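Local structure of acetyl-CoA acetyltransferase (Bacillus anthracis, 3SS6) at residues A[117-122]-A[251-255]; A[35-39]-A[201-205]. The protein probably catalyses the thiolase reaction, the reversible condensation of two acetyl-CoA molecules into acetoacetyl-CoA with release of CoA. All coordinates share one frame; numbering follows the deposited sequence.

How the interactions relate
Interaction 1 lies deep in the chain, about 9 Å from its centre to the centre of the contact, whereas interaction 2 is centred about 16 Å out, with buried valines and isoleucine beside partly exposed P35 and E39. The chemistry changes accordingly: residues 117-122 and 251-255 pair by backbone hydrogen bonds and a carboxylate, while 35-39 and 201-205 meet through carbon atoms without a hydrogen bond. Helix 29-43 joins the two. It packs over the sheet face bearing V118 and S255, where V36 CG2 lies 3.1 Å from S255 OG, and it also presents P35, V36 and E39 to the 201-205 segment.

Interaction 1. Residues A[117-122]-A[251-255]; sequences GVEAMS and LNDGS
Two neighbouring antiparallel strands of the N-terminal half's core sheet of the thiolase fold, 112-120 and 252-262, meet here through E119 with G254 and V118 with S255. E119 and G254 form the hydrogen-bonded pair: E119 N donates to G254 O at 3.0 Å, and G254 N donates back to E119 O at 2.9 Å. Glycine puts no side chain beside E119, whose carboxylate turns away from the strand pair to accept bonds from the backbone N atoms of C59 and I60.

V118 and S255, the adjacent non-hydrogen-bonded pair, present their side chains to helix 29-43. V118 CG2 rests against S255 CB at 3.9 Å, the valine packing against L32. Small S255 fits beneath the helix, and its OG is hydrogen-bonded to L32 O, which satisfies a buried hydroxyl.

At M121 and S122 the D253 carboxylate takes over from backbone pairing. S122 N reaches D253 OD1 at 2.9 Å in a nearly straight bond (169°), arriving on the syn side but 19° out of the carboxylate plane. M121 N makes a weak, strongly bent bond to the same oxygen. S122 OG donates to the syn lone pair of D253 OD2 at 2.6 Å and itself bonds G21 N. Both carboxylate oxygens thus hold the turn, whose S122 O bonds W133 NE1 of the second subunit.

With CG anti to its carbonyl carbon (chi1 -60°), M121 lays CB, CG and SD over N252 O, CG at 3.1 Å; that oxygen is buried and has no hydrogen-bond partner. N252 N makes a weak bond to the soft sulfur, M121 SD. A bend at chi3, about the CG-SD bond, carries M121 CE to L251 CD2 at 3.9 Å, the two side chains crossing at about a right angle.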
loop_
_atom_site.group_PDB
_atom_site.type_symbol
_atom_site.label_atom_id
_atom_site.label_comp_id
_atom_site.label_asym_id
_atom_site.label_seq_id
_atom_site.Cartn_x
_atom_site.Cartn_y
_atom_site.Cartn_z
ATOM N N GLY A 117 -29.338 7.643 -6.619
ATOM C CA GLY A 117 -28.172 7.189 -5.886
ATOM C C GLY A 117 -27.416 6.110 -6.628
ATOM O O GLY A 117 -27.914 5.517 -7.583
ATOM N N VAL A 118 -26.187 5.880 -6.185
ATOM C CA VAL A 118 -25.307 4.904 -6.810
ATOM C C VAL A 118 -24.362 4.336 -5.759
ATOM O O VAL A 118 -23.994 5.016 -4.791
ATOM C CB VAL A 118 -24.501 5.534 -7.978
ATOM C CG1 VAL A 118 -23.655 6.710 -7.472
ATOM C CG2 VAL A 118 -23.588 4.479 -8.663
ATOM N N GLU A 119 -23.988 3.073 -5.937
ATOM C CA GLU A 119 -22.891 2.502 -5.167
ATOM C C GLU A 119 -22.234 1.452 -6.018
ATOM O O GLU A 119 -22.915 0.592 -6.600
ATOM C CB GLU A 119 -23.367 1.860 -3.853
ATOM C CG GLU A 119 -22.255 1.817 -2.766
ATOM C CD GLU A 119 -21.989 3.217 -2.189
ATOM O OE1 GLU A 119 -22.952 3.875 -1.740
ATOM O OE2 GLU A 119 -20.831 3.676 -2.217
ATOM N N ALA A 120 -20.913 1.535 -6.099
ATOM C CA ALA A 120 -20.106 0.532 -6.780
ATOM C C ALA A 120 -19.207 -0.048 -5.701
ATOM O O ALA A 120 -18.068 0.395 -5.505
ATOM C CB ALA A 120 -19.289 1.166 -7.898
ATOM N N MET A 121 -19.736 -1.015 -4.961
ATOM C CA MET A 121 -19.000 -1.537 -3.815
ATOM C C MET A 121 -17.828 -2.395 -4.292
ATOM O O MET A 121 -16.749 -2.324 -3.719
ATOM C CB MET A 121 -19.939 -2.290 -2.865
ATOM C CG MET A 121 -21.047 -1.369 -2.349
ATOM S SD MET A 121 -22.217 -2.082 -1.165
ATOM C CE MET A 121 -21.241 -2.026 0.355
ATOM N N SER A 122 -18.040 -3.171 -5.358
ATOM C CA SER A 122 -17.018 -4.080 -5.874
ATOM C C SER A 122 -15.728 -3.369 -6.275
ATOM O O SER A 122 -14.643 -3.940 -6.168
ATOM C CB SER A 122 -17.534 -4.865 -7.082
ATOM O OG SER A 122 -18.654 -5.683 -6.766
ATOM N N LEU A 251 -23.472 -7.293 -0.168
ATOM C CA LEU A 251 -22.681 -6.176 -0.655
ATOM C C LEU A 251 -22.945 -6.170 -2.159
ATOM O O LEU A 251 -22.847 -7.214 -2.813
ATOM C CB LEU A 251 -21.200 -6.419 -0.378
ATOM C CG LEU A 251 -20.805 -6.704 1.081
ATOM C CD1 LEU A 251 -19.304 -6.973 1.212
ATOM C CD2 LEU A 251 -21.226 -5.561 1.984
ATOM N N ASN A 252 -23.312 -5.018 -2.704
ATOM C CA ASN A 252 -23.849 -4.993 -4.066
ATOM C C ASN A 252 -23.548 -3.708 -4.816
ATOM O O ASN A 252 -23.138 -2.708 -4.223
ATOM C CB ASN A 252 -25.366 -5.202 -4.034
ATOM C CG ASN A 252 -25.756 -6.574 -3.526
ATOM O OD1 ASN A 252 -25.849 -7.543 -4.300
ATOM N ND2 ASN A 252 -25.991 -6.672 -2.230
ATOM N N ASP A 253 -23.762 -3.746 -6.135
ATOM C CA ASP A 253 -23.499 -2.596 -7.006
ATOM C C ASP A 253 -24.782 -2.205 -7.725
ATOM O O ASP A 253 -25.506 -3.067 -8.216
ATOM C CB ASP A 253 -22.441 -2.959 -8.059
ATOM C CG ASP A 253 -21.181 -3.552 -7.452
ATOM O OD1 ASP A 253 -20.760 -3.091 -6.372
ATOM O OD2 ASP A 253 -20.596 -4.481 -8.049
ATOM N N GLY A 254 -25.066 -0.915 -7.820
ATOM C CA GLY A 254 -26.256 -0.512 -8.561
ATOM C C GLY A 254 -26.442 0.985 -8.616
ATOM O O GLY A 254 -25.874 1.698 -7.814
ATOM N N SER A 255 -27.238 1.457 -9.567
ATOM C CA SER A 255 -27.641 2.863 -9.573
ATOM C C SER A 255 -29.139 2.961 -9.810
ATOM O O SER A 255 -29.770 2.009 -10.301
ATOM C CB SER A 255 -26.885 3.639 -10.659
ATOM O OG SER A 255 -27.161 3.100 -11.950
#

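Interaction 2. Residues A[35-39]-A[201-205]; sequences PVLQE and IVPIT
P35 and I204 make the tightest touch, P35 CG against I204 CD1 at 3.5 Å, closer than usual for two carbons; their side chains cross at about a right angle. The end of I204 comes nearer to the helix than its root does, and CD1 also lies 4.1 Å from V36 CG2. V202 divides its branches between P35 and, one turn on, E39: CG1 lies against P35 O at 3.8 Å, while CG2 meets E39 CG at the same separation. That carbonyl oxygen accepts the helical bond from E39 N, and the methyl group packs on it without competing for it.

E39 offers only its methylenes to the valine. Its CG stands anti to the backbone N (chi1 -180°); this puts CB and CG across V202 CG2, the two side chains crossing at a slant, and a bend at chi2 leads the carboxylate on to a salt bridge between E39 OE2 and R43 NE. Branched, apolar V36 suits the buried side of the helix, where it touches V13 and V257. The 201-205 segment is positioned by backbone bonds from V202 to R14 of strand 7-19 and from I204 to F215 of strand 212-215, its hairpin partner, while helix 29-43 lies against strands 7-19 and 252-262.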
loop_
_atom_site.group_PDB
_atom_site.type_symbol
_atom_site.label_atom_id
_atom_site.label_comp_id
_atom_site.label_asym_id
_atom_site.label_seq_id
_atom_site.Cartn_x
_atom_site.Cartn_y
_atom_site.Cartn_z
ATOM N N PRO A 35 -25.359 5.521 -17.680
ATOM C CA PRO A 35 -26.414 5.042 -18.586
ATOM C C PRO A 35 -27.815 5.175 -17.995
ATOM O O PRO A 35 -28.796 5.292 -18.745
ATOM C CB PRO A 35 -26.060 3.560 -18.805
ATOM C CG PRO A 35 -25.149 3.202 -17.667
ATOM C CD PRO A 35 -24.414 4.459 -17.288
ATOM N N VAL A 36 -27.897 5.152 -16.669
ATOM C CA VAL A 36 -29.175 5.293 -15.979
ATOM C C VAL A 36 -29.641 6.755 -16.002
ATOM O O VAL A 36 -30.832 7.037 -16.207
ATOM C CB VAL A 36 -29.097 4.711 -14.551
ATOM C CG1 VAL A 36 -30.440 4.811 -13.859
ATOM C CG2 VAL A 36 -28.664 3.249 -14.621
ATOM N N LEU A 37 -28.706 7.685 -15.804
ATOM C CA LEU A 37 -29.006 9.101 -15.991
ATOM C C LEU A 37 -29.526 9.346 -17.403
ATOM O O LEU A 37 -30.521 10.043 -17.603
ATOM C CB LEU A 37 -27.748 9.941 -15.799
ATOM C CG LEU A 37 -27.259 10.070 -14.362
ATOM C CD1 LEU A 37 -25.900 10.761 -14.340
ATOM C CD2 LEU A 37 -28.272 10.837 -13.503
ATOM N N GLN A 38 -28.830 8.784 -18.387
ATOM C CA GLN A 38 -29.217 8.986 -19.785
ATOM C C GLN A 38 -30.623 8.480 -20.099
ATOM O O GLN A 38 -31.419 9.187 -20.730
ATOM C CB GLN A 38 -28.190 8.345 -20.723
ATOM C CG GLN A 38 -26.841 9.055 -20.676
ATOM C CD GLN A 38 -25.747 8.299 -21.415
ATOM O OE1 GLN A 38 -25.775 7.073 -21.496
ATOM N NE2 GLN A 38 -24.778 9.032 -21.955
ATOM N N GLU A 39 -30.932 7.270 -19.642
ATOM C CA GLU A 39 -32.242 6.687 -19.923
ATOM C C GLU A 39 -33.331 7.425 -19.153
ATOM O O GLU A 39 -34.424 7.633 -19.671
ATOM C CB GLU A 39 -32.256 5.189 -19.602
ATOM C CG GLU A 39 -33.604 4.505 -19.884
ATOM C CD GLU A 39 -33.998 4.497 -21.364
ATOM O OE1 GLU A 39 -33.125 4.664 -22.245
ATOM O OE2 GLU A 39 -35.204 4.306 -21.639
ATOM N N ILE A 201 -35.796 -1.493 -15.442
ATOM C CA ILE A 201 -34.365 -1.807 -15.502
ATOM C C ILE A 201 -33.720 -1.293 -16.780
ATOM O O ILE A 201 -34.268 -1.456 -17.880
ATOM C CB ILE A 201 -34.094 -3.326 -15.340
ATOM C CG1 ILE A 201 -34.272 -3.735 -13.873
ATOM C CG2 ILE A 201 -32.672 -3.681 -15.796
ATOM C CD1 ILE A 201 -34.189 -5.241 -13.623
ATOM N N VAL A 202 -32.578 -0.636 -16.606
ATOM C CA VAL A 202 -31.742 -0.156 -17.700
ATOM C C VAL A 202 -30.525 -1.067 -17.781
ATOM O O VAL A 202 -29.747 -1.143 -16.835
ATOM C CB VAL A 202 -31.232 1.258 -17.386
ATOM C CG1 VAL A 202 -30.330 1.776 -18.491
ATOM C CG2 VAL A 202 -32.413 2.212 -17.151
ATOM N N PRO A 203 -30.355 -1.772 -18.905
ATOM C CA PRO A 203 -29.197 -2.669 -18.999
ATOM C C PRO A 203 -27.894 -1.886 -19.033
ATOM O O PRO A 203 -27.831 -0.789 -19.597
ATOM C CB PRO A 203 -29.417 -3.394 -20.329
ATOM C CG PRO A 203 -30.341 -2.511 -21.097
ATOM C CD PRO A 203 -31.236 -1.880 -20.078
ATOM N N ILE A 204 -26.859 -2.443 -18.418
ATOM C CA ILE A 204 -25.563 -1.788 -18.381
ATOM C C ILE A 204 -24.623 -2.569 -19.279
ATOM O O ILE A 204 -24.556 -3.790 -19.179
ATOM C CB ILE A 204 -24.978 -1.809 -16.962
ATOM C CG1 ILE A 204 -25.979 -1.221 -15.948
ATOM C CG2 ILE A 204 -23.611 -1.094 -16.919
ATOM C CD1 ILE A 204 -26.285 0.256 -16.166
ATOM N N THR A 205 -23.904 -1.871 -20.157
ATOM C CA THR A 205 -22.917 -2.535 -21.005
ATOM C C THR A 205 -21.553 -2.320 -20.384
ATOM O O THR A 205 -21.114 -1.180 -20.219
ATOM C CB THR A 205 -22.940 -2.007 -22.458
ATOM O OG1 THR A 205 -24.208 -2.298 -23.065
ATOM C CG2 THR A 205 -21.835 -2.672 -23.284
#